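Local coordinates for putative uncharacterized protein SAG1039 (Streptococcus agalactiae serogroup V, PDB 3GWK) that forms a homodimeric four-helix bundle of the WXG100 (ESAT-6-like) family and is probably, like its relatives, a small protein secreted by a type VII system, at residues Asp89-Ile92 against Ala93-Ser97. Numbering follows the deposited sequence.
Sequences DADI and ASQIS
D91 and Q95, one helical turn apart, extend side by side in the same direction, the carboxylate and amide planes turned 27° from each other. Their polar ends are joined through water: one molecule donates to OD2 of D91 at 2.8 Å and accepts from NE2 of Q95 at 3.1 Å. The other carboxylate oxygen, OD1, is hydrogen-bonded to NE2 of Q87 one turn earlier, so the acid links an amide on each neighbouring turn, one directly and one through solvent. The Q95 chain, with CG anti to its own carbonyl carbon (chi1 -63°) and extended beyond, runs past the backbone oxygen of D91 and brings NE2 to 3.7 Å from D91 CB.

I92 and I96 form a second i to i+4 pair, again pointing the same way, with CG2 of I92 against CG1 of I96 at 4.0 Å; neither is buried. Beneath these side chains the i to i+4 main-chain bonds continue to the end of the helix. A93 N donates to D89 O, S94 N to A90 O, and Q95 N to D91 O at 2.9 Å, while S94 N adds a weak bond to D91 O. The last of the series, I96 N to I92 O, is 3.1 Å long, and the chain leaves helical geometry at I96. A second water donates to both I92 O and I96 O, tying the final turn to the first residue of the tail. This solvent-facing segment is the C-terminal end of helix 51-95, one of the two long helices of the WXG100 helical hairpin.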
loop_
_atom_site.group_PDB
_atom_site.type_symbol
_atom_site.label_atom_id
_atom_site.label_comp_id
_atom_site.label_asym_id
_atom_site.label_seq_id
_atom_site.Cartn_x
_atom_site.Cartn_y
_atom_site.Cartn_z
ATOM N N ASP A 89 -25.136 -20.207 -15.281
ATOM C CA ASP A 89 -24.987 -21.669 -15.356
ATOM C C ASP A 89 -26.226 -22.350 -14.825
ATOM O O ASP A 89 -26.731 -23.303 -15.446
ATOM C CB ASP A 89 -23.786 -22.126 -14.495
ATOM C CG ASP A 89 -22.470 -21.680 -15.031
ATOM O OD1 ASP A 89 -22.324 -21.418 -16.184
ATOM O OD2 ASP A 89 -21.487 -21.721 -14.220
ATOM N N ALA A 90 -26.732 -21.904 -13.682
ATOM C CA ALA A 90 -27.902 -22.501 -13.074
ATOM C C ALA A 90 -29.128 -22.315 -13.987
ATOM O O ALA A 90 -29.981 -23.236 -14.125
ATOM C CB ALA A 90 -28.143 -21.901 -11.716
ATOM N N ASP A 91 -29.305 -21.117 -14.520
ATOM C CA ASP A 91 -30.462 -20.851 -15.378
ATOM C C ASP A 91 -30.408 -21.665 -16.651
ATOM O O ASP A 91 -31.456 -22.143 -17.127
ATOM C CB ASP A 91 -30.539 -19.361 -15.716
ATOM C CG ASP A 91 -30.961 -18.502 -14.545
ATOM O OD1 ASP A 91 -31.325 -19.048 -13.460
ATOM O OD2 ASP A 91 -30.975 -17.275 -14.696
ATOM N N ILE A 92 -29.238 -21.831 -17.249
ATOM C CA ILE A 92 -29.142 -22.703 -18.447
ATOM C C ILE A 92 -29.505 -24.133 -18.045
ATOM O O ILE A 92 -30.236 -24.833 -18.742
ATOM C CB ILE A 92 -27.785 -22.550 -19.091
ATOM C CG1 ILE A 92 -27.644 -21.101 -19.661
ATOM C CG2 ILE A 92 -27.535 -23.599 -20.172
ATOM C CD1 ILE A 92 -26.271 -20.795 -20.266
ATOM N N ALA A 93 -28.967 -24.577 -16.903
ATOM C CA ALA A 93 -29.262 -25.962 -16.476
ATOM C C ALA A 93 -30.757 -26.205 -16.252
ATOM O O ALA A 93 -31.304 -27.310 -16.465
ATOM C CB ALA A 93 -28.479 -26.288 -15.190
ATOM N N SER A 94 -31.474 -25.195 -15.768
ATOM C CA SER A 94 -32.885 -25.345 -15.427
ATOM C C SER A 94 -33.860 -25.058 -16.582
ATOM O O SER A 94 -34.933 -25.628 -16.652
ATOM C CB SER A 94 -33.217 -24.389 -14.292
ATOM O OG SER A 94 -34.617 -24.414 -14.026
ATOM N N GLN A 95 -33.496 -24.116 -17.445
ATOM C CA GLN A 95 -34.398 -23.608 -18.441
ATOM C C GLN A 95 -34.199 -24.188 -19.830
ATOM O O GLN A 95 -35.093 -24.081 -20.674
ATOM C CB GLN A 95 -34.285 -22.077 -18.531
ATOM C CG GLN A 95 -34.670 -21.402 -17.274
ATOM C CD GLN A 95 -34.353 -19.909 -17.308
ATOM O OE1 GLN A 95 -34.395 -19.240 -18.341
ATOM N NE2 GLN A 95 -34.204 -19.355 -16.096
ATOM N N ILE A 96 -33.005 -24.681 -20.102
ATOM C CA ILE A 96 -32.670 -25.177 -21.449
ATOM C C ILE A 96 -32.816 -26.659 -21.404
ATOM O O ILE A 96 -32.259 -27.337 -20.514
ATOM C CB ILE A 96 -31.239 -24.719 -21.899
ATOM C CG1 ILE A 96 -31.155 -23.207 -21.873
ATOM C CG2 ILE A 96 -30.822 -25.275 -23.266
ATOM C CD1 ILE A 96 -32.185 -22.492 -22.726
ATOM N N SER A 97 -33.483 -27.228 -22.439
ATOM C CA SER A 97 -33.586 -28.665 -22.574
ATOM C C SER A 97 -33.087 -29.145 -23.949
ATOM O O SER A 97 -33.807 -29.143 -24.922
ATOM C CB SER A 97 -35.015 -29.150 -22.308
ATOM O OG SER A 97 -35.960 -28.169 -22.694
HETATM O O HOH W 1 -32.946 -16.553 -16.592
HETATM O O HOH W 2 -29.504 -27.643 -19.530
#